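Local structure of putative uncharacterized protein (Methanosarcina barkeri str. Fusaro, 3P43) at residues Val33-Asp38 against Val100-Arg105; Pro63-Gly68 against Gly124-Gly129; Gly106-Leu111 against Ile118-Glu123. The protein probably acts as a manganese-dependent 3'-phosphoesterase of the LigD superfamily, trimming DNA 3' ends during repair. One frame throughout, in Å; residues are numbered along the deposited sequence.

Strand 31-38, close to the N terminus of the modelled chain, meets strand 98-114 in contact 1, closing a loop of 61 residues that carries two more ligands of the manganese. Inside that loop lies Pro63-Gly68, which waits for Gly124-Gly129 to complete contact 2; contacts 1 and 2 therefore cross along the chain. Strand 98-114 runs on from contact 1 straight into contact 3, a hairpin with strand 117-123 that is nested inside the loop closed by contact 2. Asp-104 and Trp-103 of contact 1 touch contact 2, and Gly-129 bonds to Leu-122 of contact 3. Together they tie two loops to one curled antiparallel sheet.

Contact 1. Residues Val33-Asp38 against Val100-Arg105; sequences VVQRHD and VEIWDR. With MN (manganese (II) ion), chain B.
Val-34 O is gripped by two backbone N-H groups, Trp-103 N at 2.7 Å and Asp-104 N at 3.2 Å from it. This is a classic beta bulge: Trp-103 and Asp-104 both face Val-34 of the antiparallel strand 33-38, which shifts the register by one residue. Trp-103 lies alongside Val-34, its ring atom CE3 3.3 Å from Val-34 CG1, a tight fit for a branched side chain against a broad indole. Beyond the bulge Arg-36 and Glu-101 are a hydrogen-bonded pair. With CG of each anti to its backbone N (chi1 -169° and 177°), their long side chains leave the strands in the same sense and run side by side. Arg-36 NH1 forms a salt bridge of 3.0 Å with Glu-101 OE1, the oxygen lying over a face of the guanidinium with the two planes 60° apart. A water at the guanidinium edge joins Arg-36 NH2 to Glu-101 OE2. An alanine in place of Arg-36 would probably leave the Glu-101 carboxylate without this cation and its water link. On the opposite face of the sheet, Val-100 CG1 packs 3.6 Å from Gln-35 CG, while the Gln-35 amide is held by Arg-47, Tyr-83 and Phe-86. There too His-37 gives ND1 to manganese at 2.4 Å, and NE2 to Ala-97 O. His-43 and Asp-45 complete the protein ligands. Strand 31-38 pairs antiparallel with 42-50 on one edge and 98-114 on the other.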
ATOM      1  N   VAL A  33      -3.661   2.832   4.821  1.00 14.44           N
ATOM      2  CA  VAL A  33      -2.547   3.602   5.354  1.00 14.99           C
ATOM      3  C   VAL A  33      -1.372   3.523   4.393  1.00 15.09           C
ATOM      4  O   VAL A  33      -1.187   2.528   3.688  1.00 11.45           O
ATOM      5  CB  VAL A  33      -2.115   3.115   6.755  1.00 17.52           C
ATOM      6  CG1 VAL A  33      -1.460   1.756   6.664  1.00 18.94           C
ATOM      7  CG2 VAL A  33      -1.168   4.121   7.412  1.00 17.60           C
ATOM      8  N   VAL A  34      -0.605   4.602   4.345  1.00 16.12           N
ATOM      9  CA  VAL A  34       0.643   4.617   3.617  1.00 14.04           C
ATOM     10  C   VAL A  34       1.735   5.010   4.605  1.00 17.44           C
ATOM     11  O   VAL A  34       1.713   6.100   5.174  1.00 16.45           O
ATOM     12  CB  VAL A  34       0.611   5.620   2.458  1.00 14.55           C
ATOM     13  CG1 VAL A  34       1.990   5.718   1.813  1.00 18.74           C
ATOM     14  CG2 VAL A  34      -0.441   5.231   1.436  1.00 12.02           C
ATOM     15  N   GLN A  35       2.677   4.104   4.819  1.00 14.77           N
ATOM     16  CA  GLN A  35       3.805   4.377   5.694  1.00 15.33           C
ATOM     17  C   GLN A  35       5.100   4.477   4.894  1.00 18.34           C
ATOM     18  O   GLN A  35       5.470   3.552   4.166  1.00 21.12           O
ATOM     19  CB  GLN A  35       3.918   3.293   6.774  1.00 16.78           C
ATOM     20  CG  GLN A  35       3.010   3.526   7.987  1.00 17.70           C
ATOM     21  CD  GLN A  35       2.686   2.244   8.729  1.00 21.36           C
ATOM     22  OE1 GLN A  35       2.654   1.170   8.133  1.00 22.33           O
ATOM     23  NE2 GLN A  35       2.429   2.353  10.032  1.00 18.83           N
ATOM     24  N   ARG A  36       5.773   5.613   5.020  1.00 17.71           N
ATOM     25  CA  ARG A  36       7.117   5.756   4.501  1.00 15.61           C
ATOM     26  C   ARG A  36       8.029   4.934   5.389  1.00 17.92           C
ATOM     27  O   ARG A  36       8.092   5.160   6.596  1.00 16.37           O
ATOM     28  CB  ARG A  36       7.555   7.215   4.525  1.00 16.72           C
ATOM     29  CG  ARG A  36       8.842   7.468   3.762  1.00 15.52           C
ATOM     30  CD  ARG A  36       9.261   8.918   3.850  1.00 20.78           C
ATOM     31  NE  ARG A  36       9.804   9.254   5.161  1.00 20.35           N
ATOM     32  CZ  ARG A  36       9.671  10.442   5.743  1.00 23.60           C
ATOM     33  NH1 ARG A  36       9.002  11.409   5.134  1.00 25.38           N
ATOM     34  NH2 ARG A  36      10.201  10.663   6.940  1.00 24.15           N
ATOM     35  N   HIS A  37       8.727   3.976   4.795  1.00 18.52           N
ATOM     36  CA  HIS A  37       9.566   3.069   5.565  1.00 17.03           C
ATOM     37  C   HIS A  37      11.031   3.271   5.197  1.00 20.43           C
ATOM     38  O   HIS A  37      11.443   2.967   4.082  1.00 17.52           O
ATOM     39  CB  HIS A  37       9.139   1.622   5.320  1.00 15.53           C
ATOM     40  CG  HIS A  37       9.777   0.636   6.245  1.00 21.27           C
ATOM     41  ND1 HIS A  37       9.660  -0.727   6.075  1.00 22.77           N
ATOM     42  CD2 HIS A  37      10.543   0.812   7.348  1.00 19.45           C
ATOM     43  CE1 HIS A  37      10.324  -1.347   7.033  1.00 22.48           C
ATOM     44  NE2 HIS A  37      10.867  -0.436   7.820  1.00 20.82           N
ATOM     45  N   ASP A  38      11.806   3.808   6.134  1.00 17.76           N
ATOM     46  CA  ASP A  38      13.237   4.001   5.932  1.00 19.08           C
ATOM     47  C   ASP A  38      14.002   2.770   6.414  1.00 19.95           C
ATOM     48  O   ASP A  38      14.370   2.679   7.581  1.00 20.70           O
ATOM     49  CB  ASP A  38      13.712   5.246   6.689  1.00 21.30           C
ATOM     50  CG  ASP A  38      15.068   5.749   6.204  1.00 27.12           C
ATOM     51  OD1 ASP A  38      15.677   5.082   5.343  1.00 29.18           O
ATOM     52  OD2 ASP A  38      15.521   6.817   6.679  1.00 31.55           O
ATOM     53  N   VAL A 100       9.591   4.342  10.619  1.00 18.56           N
ATOM     54  CA  VAL A 100       8.255   4.313  10.036  1.00 16.27           C
ATOM     55  C   VAL A 100       7.510   5.615  10.305  1.00 17.19           C
ATOM     56  O   VAL A 100       7.413   6.054  11.446  1.00 13.33           O
ATOM     57  CB  VAL A 100       7.423   3.147  10.603  1.00 17.44           C
ATOM     58  CG1 VAL A 100       5.998   3.166  10.033  1.00 14.83           C
ATOM     59  CG2 VAL A 100       8.112   1.812  10.329  1.00 18.98           C
ATOM     60  N   GLU A 101       6.985   6.225   9.248  1.00 17.13           N
ATOM     61  CA  GLU A 101       6.178   7.436   9.385  1.00 18.44           C
ATOM     62  C   GLU A 101       4.892   7.335   8.576  1.00 17.24           C
ATOM     63  O   GLU A 101       4.883   6.787   7.473  1.00 18.82           O
ATOM     64  CB  GLU A 101       6.961   8.674   8.945  1.00 20.65           C
ATOM     65  CG  GLU A 101       6.137   9.960   9.007  1.00 24.77           C
ATOM     66  CD  GLU A 101       6.968  11.203   8.760  1.00 33.52           C
ATOM     67  OE1 GLU A 101       7.289  11.476   7.584  1.00 36.26           O
ATOM     68  OE2 GLU A 101       7.301  11.905   9.740  1.00 32.04           O
ATOM     69  N   ILE A 102       3.804   7.864   9.124  1.00 21.65           N
ATOM     70  CA  ILE A 102       2.537   7.867   8.409  1.00 20.43           C
ATOM     71  C   ILE A 102       2.595   8.944   7.343  1.00 18.49           C
ATOM     72  O   ILE A 102       2.660  10.130   7.663  1.00 17.40           O
ATOM     73  CB  ILE A 102       1.338   8.152   9.332  1.00 19.13           C
ATOM     74  CG1 ILE A 102       1.319   7.187  10.517  1.00 26.62           C
ATOM     75  CG2 ILE A 102       0.035   8.027   8.548  1.00 16.78           C
ATOM     76  CD1 ILE A 102       0.783   5.828  10.176  1.00 22.28           C
ATOM     77  N   TRP A 103       2.584   8.520   6.081  1.00 21.82           N
ATOM     78  CA  TRP A 103       2.600   9.436   4.946  1.00 17.03           C
ATOM     79  C   TRP A 103       1.191   9.855   4.542  1.00 19.79           C
ATOM     80  O   TRP A 103       0.955  11.014   4.202  1.00 17.91           O
ATOM     81  CB  TRP A 103       3.309   8.790   3.764  1.00 16.49           C
ATOM     82  CG  TRP A 103       3.469   9.682   2.565  1.00 19.51           C
ATOM     83  CD1 TRP A 103       4.419  10.645   2.383  1.00 24.09           C
ATOM     84  CD2 TRP A 103       2.684   9.664   1.362  1.00 21.89           C
ATOM     85  NE1 TRP A 103       4.267  11.236   1.154  1.00 17.64           N
ATOM     86  CE2 TRP A 103       3.210  10.651   0.507  1.00 22.08           C
ATOM     87  CE3 TRP A 103       1.583   8.916   0.932  1.00 20.66           C
ATOM     88  CZ2 TRP A 103       2.671  10.911  -0.750  1.00 22.67           C
ATOM     89  CZ3 TRP A 103       1.053   9.173  -0.321  1.00 21.43           C
ATOM     90  CH2 TRP A 103       1.598  10.160  -1.145  1.00 23.22           C
ATOM     91  N   ASP A 104       0.259   8.906   4.564  1.00 18.36           N
ATOM     92  CA  ASP A 104      -1.150   9.218   4.362  1.00 17.36           C
ATOM     93  C   ASP A 104      -2.008   8.209   5.114  1.00 16.22           C
ATOM     94  O   ASP A 104      -1.549   7.126   5.475  1.00 14.18           O
ATOM     95  CB  ASP A 104      -1.518   9.216   2.873  1.00 16.91           C
ATOM     96  CG  ASP A 104      -2.850   9.911   2.593  1.00 17.81           C
ATOM     97  OD1 ASP A 104      -3.348  10.647   3.467  1.00 21.60           O
ATOM     98  OD2 ASP A 104      -3.399   9.727   1.491  1.00 20.10           O
ATOM     99  N   ARG A 105      -3.261   8.569   5.345  1.00 16.63           N
ATOM    100  CA  ARG A 105      -4.166   7.708   6.083  1.00 15.56           C
ATOM    101  C   ARG A 105      -5.610   8.072   5.762  1.00 16.07           C
ATOM    102  O   ARG A 105      -5.955   9.247   5.655  1.00 17.50           O
ATOM    103  CB  ARG A 105      -3.905   7.836   7.587  1.00 19.76           C
ATOM    104  CG  ARG A 105      -4.643   6.807   8.421  1.00 20.49           C
ATOM    105  CD  ARG A 105      -4.769   7.234   9.869  1.00 29.33           C
ATOM    106  NE  ARG A 105      -5.758   6.408  10.552  1.00 41.17           N
ATOM    107  CZ  ARG A 105      -5.489   5.227  11.095  1.00 35.64           C
ATOM    108  NH1 ARG A 105      -4.256   4.747  11.046  1.00 32.69           N
ATOM    109  NH2 ARG A 105      -6.451   4.533  11.691  1.00 34.28           N
TER
HETATM  110 MN    MN B 152       8.441  -1.808   4.313  1.00 21.87          MN
HETATM  111  O   HOH W   1       9.893  12.693   9.031  1.00 29.80           O

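Contact 2. Residues Pro63-Gly68 against Gly124-Gly129; sequences PPKDAG and GKELKG
The backbones of Pro63-Gly68 and Gly124-Gly129 approach as two irregular loops, nearest at Lys-65 and Leu-127, whose CA atoms are 5.5 Å apart, with no direct hydrogen bond between them. Leu-127 carries the apolar half of the contact. CG stands anti to the carbonyl carbon (chi1 -48°), and the fork beyond it splits its contacts: CD1 meets the Pro-63 ring, 3.8 Å from Pro-63 CB, while CD2 lies 3.8 Å from the carbonyl oxygen Pro-64 O. A rigid proline ring suits position 63, as it offers a fixed apolar surface without needing a polar partner for its nitrogen. Pro-64 O accepts a hydrogen bond from Tyr-131 OH, of strand 130-135. On the outer side Lys-65 and Glu-126 run side by side, pointing the same way. Lys-65 is extended beyond CG, whereas Glu-126 bends at chi2 (-67°); Lys-65 NZ and Glu-126 OE1 are 3.6 Å apart, a long salt bridge that probably adds a modest attraction. A water takes the place of a direct backbone bond: it accepts from Lys-128 N at 2.8 Å and lies within hydrogen-bonding distance of Lys-65 O and Glu-126 O. Within Gly124-Gly129, Gly-124 N donates to Leu-127 O at 2.8 Å, closing a tight bend. Asp-104 receives the backbone N-H groups of Lys-125, Glu-126 and Leu-127, an arrangement that would suit its negative charge. The whole is a meeting of two strand-connecting loops, one after strand 53-59 and one after strand 117-123, beside the sheet of a beta barrel, with Trp-103 of strand 98-114 touching both.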
ATOM      1  N   PRO A  63       3.482   6.720  -3.615  1.00 20.61           N
ATOM      2  CA  PRO A  63       2.251   6.363  -4.325  1.00 20.16           C
ATOM      3  C   PRO A  63       1.819   7.552  -5.172  1.00 20.20           C
ATOM      4  O   PRO A  63       1.969   8.690  -4.738  1.00 19.33           O
ATOM      5  CB  PRO A  63       1.255   6.109  -3.190  1.00 17.21           C
ATOM      6  CG  PRO A  63       2.116   5.667  -2.043  1.00 18.41           C
ATOM      7  CD  PRO A  63       3.377   6.488  -2.163  1.00 21.11           C
ATOM      8  N   PRO A  64       1.309   7.296  -6.381  1.00 19.42           N
ATOM      9  CA  PRO A  64       1.048   8.407  -7.304  1.00 22.23           C
ATOM     10  C   PRO A  64      -0.208   9.178  -6.902  1.00 20.94           C
ATOM     11  O   PRO A  64      -1.253   8.575  -6.668  1.00 17.34           O
ATOM     12  CB  PRO A  64       0.849   7.698  -8.650  1.00 19.73           C
ATOM     13  CG  PRO A  64       0.311   6.349  -8.279  1.00 23.42           C
ATOM     14  CD  PRO A  64       0.953   5.986  -6.957  1.00 21.12           C
ATOM     15  N   LYS A  65      -0.100  10.499  -6.822  1.00 22.60           N
ATOM     16  CA  LYS A  65      -1.234  11.331  -6.429  1.00 22.05           C
ATOM     17  C   LYS A  65      -2.153  11.635  -7.607  1.00 21.00           C
ATOM     18  O   LYS A  65      -3.312  12.005  -7.421  1.00 22.16           O
ATOM     19  CB  LYS A  65      -0.754  12.638  -5.792  1.00 21.43           C
ATOM     20  CG  LYS A  65       0.071  12.458  -4.524  1.00 23.32           C
ATOM     21  CD  LYS A  65       0.523  13.804  -3.993  1.00 28.50           C
ATOM     22  CE  LYS A  65       1.547  13.649  -2.887  1.00 31.30           C
ATOM     23  NZ  LYS A  65       2.016  14.967  -2.370  1.00 36.16           N
ATOM     24  N   ASP A  66      -1.626  11.481  -8.817  1.00 24.19           N
ATOM     25  CA  ASP A  66      -2.386  11.744 -10.035  1.00 23.59           C
ATOM     26  C   ASP A  66      -2.275  10.577 -11.006  1.00 21.82           C
ATOM     27  O   ASP A  66      -1.278   9.861 -11.009  1.00 25.18           O
ATOM     28  CB  ASP A  66      -1.866  13.014 -10.720  1.00 27.87           C
ATOM     29  CG  ASP A  66      -2.179  14.273  -9.938  1.00 28.71           C
ATOM     30  OD1 ASP A  66      -3.202  14.295  -9.219  1.00 32.58           O
ATOM     31  OD2 ASP A  66      -1.403  15.245 -10.051  1.00 36.89           O
ATOM     32  N   ALA A  67      -3.298  10.399 -11.839  1.00 22.44           N
ATOM     33  CA  ALA A  67      -3.258   9.386 -12.885  1.00 22.40           C
ATOM     34  C   ALA A  67      -2.092   9.661 -13.829  1.00 21.45           C
ATOM     35  O   ALA A  67      -1.481  10.732 -13.774  1.00 22.54           O
ATOM     36  CB  ALA A  67      -4.570   9.367 -13.656  1.00 23.66           C
ATOM     37  N   GLY A  68      -1.785   8.690 -14.686  1.00 23.55           N
ATOM     38  CA  GLY A  68      -0.697   8.822 -15.640  1.00 26.07           C
ATOM     39  C   GLY A  68       0.576   8.107 -15.226  1.00 29.95           C
ATOM     40  O   GLY A  68       1.351   7.665 -16.073  1.00 32.92           O
ATOM     41  N   GLY A 124      -8.146   9.831   1.232  1.00 18.72           N
ATOM     42  CA  GLY A 124      -7.063  10.299   2.077  1.00 22.10           C
ATOM     43  C   GLY A 124      -6.750  11.764   1.828  1.00 24.10           C
ATOM     44  O   GLY A 124      -7.518  12.468   1.169  1.00 23.42           O
ATOM     45  N   LYS A 125      -5.621  12.223   2.358  1.00 21.95           N
ATOM     46  CA  LYS A 125      -5.213  13.616   2.212  1.00 23.39           C
ATOM     47  C   LYS A 125      -4.273  13.785   1.026  1.00 23.33           C
ATOM     48  O   LYS A 125      -4.194  14.856   0.432  1.00 28.92           O
ATOM     49  CB  LYS A 125      -4.517  14.109   3.482  1.00 25.42           C
ATOM     50  CG  LYS A 125      -5.403  14.142   4.708  1.00 28.35           C
ATOM     51  CD  LYS A 125      -4.672  14.793   5.866  1.00 35.21           C
ATOM     52  CE  LYS A 125      -5.583  14.989   7.067  1.00 39.64           C
ATOM     53  NZ  LYS A 125      -4.861  15.653   8.188  1.00 44.58           N
ATOM     54  N   GLU A 126      -3.545  12.724   0.701  1.00 23.93           N
ATOM     55  CA  GLU A 126      -2.673  12.722  -0.463  1.00 23.01           C
ATOM     56  C   GLU A 126      -3.345  11.949  -1.582  1.00 21.78           C
ATOM     57  O   GLU A 126      -3.400  12.399  -2.725  1.00 23.11           O
ATOM     58  CB  GLU A 126      -1.333  12.074  -0.123  1.00 22.03           C
ATOM     59  CG  GLU A 126      -0.643  12.668   1.088  1.00 23.54           C
ATOM     60  CD  GLU A 126      -0.187  14.102   0.865  1.00 27.99           C
ATOM     61  OE1 GLU A 126      -0.739  14.783  -0.025  1.00 34.87           O
ATOM     62  OE2 GLU A 126       0.729  14.549   1.583  1.00 37.09           O
ATOM     63  N   LEU A 127      -3.869  10.781  -1.234  1.00 21.16           N
ATOM     64  CA  LEU A 127      -4.478   9.900  -2.211  1.00 17.38           C
ATOM     65  C   LEU A 127      -5.994   9.994  -2.141  1.00 18.95           C
ATOM     66  O   LEU A 127      -6.608   9.647  -1.126  1.00 19.61           O
ATOM     67  CB  LEU A 127      -4.030   8.454  -1.975  1.00 15.56           C
ATOM     68  CG  LEU A 127      -2.534   8.204  -1.779  1.00 16.19           C
ATOM     69  CD1 LEU A 127      -2.259   6.711  -1.780  1.00 12.07           C
ATOM     70  CD2 LEU A 127      -1.714   8.902  -2.861  1.00 17.86           C
ATOM     71  N   LYS A 128      -6.593  10.468  -3.227  1.00 16.38           N
ATOM     72  CA  LYS A 128      -8.042  10.486  -3.355  1.00 20.82           C
ATOM     73  C   LYS A 128      -8.463   9.906  -4.698  1.00 19.43           C
ATOM     74  O   LYS A 128      -7.793  10.106  -5.707  1.00 25.27           O
ATOM     75  CB  LYS A 128      -8.577  11.910  -3.231  1.00 21.62           C
ATOM     76  CG  LYS A 128      -8.185  12.623  -1.963  1.00 23.10           C
ATOM     77  CD  LYS A 128      -8.641  14.069  -2.007  1.00 27.58           C
ATOM     78  CE  LYS A 128      -8.256  14.814  -0.737  1.00 25.51           C
ATOM     79  NZ  LYS A 128      -6.783  14.786  -0.535  1.00 30.54           N
ATOM     80  N   GLY A 129      -9.582   9.193  -4.706  1.00 17.47           N
ATOM     81  CA  GLY A 129     -10.134   8.676  -5.942  1.00 19.88           C
ATOM     82  C   GLY A 129      -9.778   7.227  -6.198  1.00 19.50           C
ATOM     83  O   GLY A 129      -9.252   6.535  -5.324  1.00 13.12           O
TER
HETATM   84  O   HOH W   2      -5.164  11.898  -5.234  1.00 21.76           O

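Contact 3. Residues Gly106-Leu111 against Ile118-Glu123; sequences GTFELL and IVVSLE
Phe-108, Val-120 and Leu-122, all buried, form the tightly packed part of this strand pair. Phe-108 CB lies 3.6 Å from Leu-122 CD2. With CG between the backbone N and the carbonyl carbon (chi1 72°), the Phe-108 ring is placed so that its CD1 comes obliquely to Val-120 CG1. Leu-110 is at the exposed margin of this face, although its CD1 still meets Val-120 CG1 at 3.6 Å. Branched and aromatic residues suit the face because it turns toward other strands: Leu-48 lies against Phe-108 and Ile-118, and Tyr-131 against Leu-122. The other face, with Thr-107, Glu-109, Ser-121 and Glu-123, is the solvent side. The side chains of Glu-109 and Ser-121 do not bond directly; a water donates to Glu-109 OE1 and to Ser-121 O. Thr-107 and Ser-121 are small and partly exposed, while the exposed Glu-109 and Glu-123 keep their charges in solvent. This face is not wholly polar, since at one end Leu-111 CD1 lies 3.9 Å from Val-119 CG1, with Ile-130 touching both residues. Between the two faces the backbones are joined firmly: Ser-121 N donates to Glu-109 O at 2.7 Å, nearly straight at 173°, and Glu-109 N returns a bond to Ser-121 O. Glu-123 N to Thr-107 O and Leu-111 N to Val-119 O extend the pairing to both sides. A CB at Gly-106 would point at Glu-123 O and come too close to it, consistent with a glycine at this place. Regular antiparallel pairing across a short connection makes this a beta hairpin of strands 98-114 and 117-123, part of the beta barrel of this phosphoesterase.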
ATOM      1  N   GLY A 106      -6.458   7.066   5.599  1.00 15.02           N
ATOM      2  CA  GLY A 106      -7.841   7.349   5.292  1.00 16.41           C
ATOM      3  C   GLY A 106      -8.710   6.116   5.305  1.00 15.79           C
ATOM      4  O   GLY A 106      -8.361   5.095   5.892  1.00 16.76           O
ATOM      5  N   THR A 107      -9.854   6.228   4.648  1.00 17.71           N
ATOM      6  CA  THR A 107     -10.758   5.106   4.464  1.00 18.48           C
ATOM      7  C   THR A 107     -10.889   4.866   2.974  1.00 18.50           C
ATOM      8  O   THR A 107     -10.421   5.666   2.159  1.00 18.08           O
ATOM      9  CB  THR A 107     -12.145   5.408   5.029  1.00 16.78           C
ATOM     10  OG1 THR A 107     -12.640   6.619   4.445  1.00 16.22           O
ATOM     11  CG2 THR A 107     -12.085   5.565   6.555  1.00 23.42           C
ATOM     12  N   PHE A 108     -11.524   3.761   2.615  1.00 18.04           N
ATOM     13  CA  PHE A 108     -11.704   3.441   1.211  1.00 16.85           C
ATOM     14  C   PHE A 108     -12.945   2.596   0.982  1.00 16.80           C
ATOM     15  O   PHE A 108     -13.431   1.930   1.898  1.00 16.97           O
ATOM     16  CB  PHE A 108     -10.462   2.739   0.656  1.00 16.21           C
ATOM     17  CG  PHE A 108     -10.280   1.334   1.146  1.00 15.22           C
ATOM     18  CD1 PHE A 108     -10.745   0.261   0.400  1.00 16.39           C
ATOM     19  CD2 PHE A 108      -9.636   1.081   2.346  1.00 16.65           C
ATOM     20  CE1 PHE A 108     -10.572  -1.038   0.841  1.00 16.91           C
ATOM     21  CE2 PHE A 108      -9.459  -0.218   2.793  1.00 17.94           C
ATOM     22  CZ  PHE A 108      -9.932  -1.279   2.039  1.00 17.04           C
ATOM     23  N   GLU A 109     -13.458   2.651  -0.245  1.00 16.89           N
ATOM     24  CA  GLU A 109     -14.550   1.798  -0.681  1.00 17.68           C
ATOM     25  C   GLU A 109     -13.966   0.800  -1.665  1.00 18.59           C
ATOM     26  O   GLU A 109     -13.272   1.187  -2.608  1.00 18.39           O
ATOM     27  CB  GLU A 109     -15.646   2.627  -1.351  1.00 20.88           C
ATOM     28  CG  GLU A 109     -16.423   3.519  -0.390  1.00 26.34           C
ATOM     29  CD  GLU A 109     -17.009   4.761  -1.051  1.00 39.68           C
ATOM     30  OE1 GLU A 109     -16.347   5.348  -1.939  1.00 35.83           O
ATOM     31  OE2 GLU A 109     -18.129   5.164  -0.665  1.00 42.27           O
ATOM     32  N   LEU A 110     -14.227  -0.483  -1.436  1.00 17.88           N
ATOM     33  CA  LEU A 110     -13.698  -1.529  -2.299  1.00 18.44           C
ATOM     34  C   LEU A 110     -14.623  -1.729  -3.488  1.00 20.16           C
ATOM     35  O   LEU A 110     -15.784  -2.087  -3.321  1.00 24.16           O
ATOM     36  CB  LEU A 110     -13.547  -2.840  -1.528  1.00 18.58           C
ATOM     37  CG  LEU A 110     -13.024  -4.050  -2.303  1.00 18.84           C
ATOM     38  CD1 LEU A 110     -11.551  -3.872  -2.648  1.00 18.44           C
ATOM     39  CD2 LEU A 110     -13.241  -5.334  -1.509  1.00 23.07           C
ATOM     40  N   LEU A 111     -14.102  -1.495  -4.687  1.00 17.81           N
ATOM     41  CA  LEU A 111     -14.915  -1.548  -5.892  1.00 19.28           C
ATOM     42  C   LEU A 111     -14.887  -2.931  -6.517  1.00 17.22           C
ATOM     43  O   LEU A 111     -15.877  -3.383  -7.082  1.00 20.40           O
ATOM     44  CB  LEU A 111     -14.442  -0.505  -6.908  1.00 19.00           C
ATOM     45  CG  LEU A 111     -14.414   0.926  -6.366  1.00 20.76           C
ATOM     46  CD1 LEU A 111     -14.001   1.899  -7.453  1.00 21.93           C
ATOM     47  CD2 LEU A 111     -15.772   1.302  -5.782  1.00 24.62           C
ATOM     48  N   ILE A 118      -7.267  -5.585  -7.862  1.00 15.54           N
ATOM     49  CA  ILE A 118      -7.936  -4.869  -6.788  1.00 16.71           C
ATOM     50  C   ILE A 118      -8.193  -3.433  -7.222  1.00 18.13           C
ATOM     51  O   ILE A 118      -7.289  -2.747  -7.701  1.00 18.20           O
ATOM     52  CB  ILE A 118      -7.110  -4.897  -5.489  1.00 17.77           C
ATOM     53  CG1 ILE A 118      -6.929  -6.345  -5.022  1.00 21.55           C
ATOM     54  CG2 ILE A 118      -7.783  -4.061  -4.414  1.00 18.50           C
ATOM     55  CD1 ILE A 118      -6.147  -6.504  -3.736  1.00 17.87           C
ATOM     56  N   VAL A 119      -9.437  -2.991  -7.079  1.00 16.02           N
ATOM     57  CA  VAL A 119      -9.803  -1.621  -7.409  1.00 14.85           C
ATOM     58  C   VAL A 119     -10.492  -1.001  -6.204  1.00 15.25           C
ATOM     59  O   VAL A 119     -11.450  -1.560  -5.676  1.00 19.25           O
ATOM     60  CB  VAL A 119     -10.749  -1.558  -8.617  1.00 17.11           C
ATOM     61  CG1 VAL A 119     -10.999  -0.100  -9.022  1.00 17.67           C
ATOM     62  CG2 VAL A 119     -10.183  -2.354  -9.781  1.00 17.50           C
ATOM     63  N   VAL A 120     -10.004   0.152  -5.769  1.00 13.59           N
ATOM     64  CA  VAL A 120     -10.520   0.791  -4.562  1.00 15.66           C
ATOM     65  C   VAL A 120     -10.691   2.297  -4.740  1.00 16.82           C
ATOM     66  O   VAL A 120      -9.959   2.928  -5.496  1.00 16.38           O
ATOM     67  CB  VAL A 120      -9.583   0.552  -3.370  1.00 14.38           C
ATOM     68  CG1 VAL A 120      -9.491  -0.920  -3.063  1.00 14.74           C
ATOM     69  CG2 VAL A 120      -8.198   1.127  -3.665  1.00 16.61           C
ATOM     70  N   SER A 121     -11.667   2.872  -4.048  1.00 15.66           N
ATOM     71  CA  SER A 121     -11.802   4.319  -4.024  1.00 16.80           C
ATOM     72  C   SER A 121     -11.247   4.849  -2.706  1.00 17.90           C
ATOM     73  O   SER A 121     -11.799   4.585  -1.640  1.00 14.37           O
ATOM     74  CB  SER A 121     -13.258   4.737  -4.198  1.00 19.73           C
ATOM     75  OG  SER A 121     -13.369   6.143  -4.209  1.00 23.49           O
ATOM     76  N   LEU A 122     -10.145   5.587  -2.787  1.00 13.49           N
ATOM     77  CA  LEU A 122      -9.460   6.065  -1.591  1.00 17.45           C
ATOM     78  C   LEU A 122      -9.928   7.448  -1.143  1.00 19.62           C
ATOM     79  O   LEU A 122     -10.199   8.325  -1.965  1.00 19.28           O
ATOM     80  CB  LEU A 122      -7.948   6.099  -1.823  1.00 16.53           C
ATOM     81  CG  LEU A 122      -7.268   4.806  -2.271  1.00 15.64           C
ATOM     82  CD1 LEU A 122      -5.767   5.015  -2.318  1.00 13.27           C
ATOM     83  CD2 LEU A 122      -7.609   3.673  -1.338  1.00 13.53           C
ATOM     84  N   GLU A 123     -10.004   7.639   0.170  1.00 21.02           N
ATOM     85  CA  GLU A 123     -10.347   8.938   0.731  1.00 22.05           C
ATOM     86  C   GLU A 123      -9.290   9.379   1.739  1.00 19.47           C
ATOM     87  O   GLU A 123      -9.499   9.295   2.946  1.00 20.36           O
ATOM     88  CB  GLU A 123     -11.730   8.892   1.386  1.00 25.48           C
ATOM     89  CG  GLU A 123     -12.226  10.238   1.888  1.00 22.04           C
ATOM     90  CD  GLU A 123     -12.182  11.309   0.812  1.00 34.67           C
ATOM     91  OE1 GLU A 123     -12.949  11.201  -0.172  1.00 40.42           O
ATOM     92  OE2 GLU A 123     -11.379  12.259   0.953  1.00 35.83           O
TER
HETATM   93  O   HOH W   3     -13.846   6.488  -0.999  1.00 26.84           O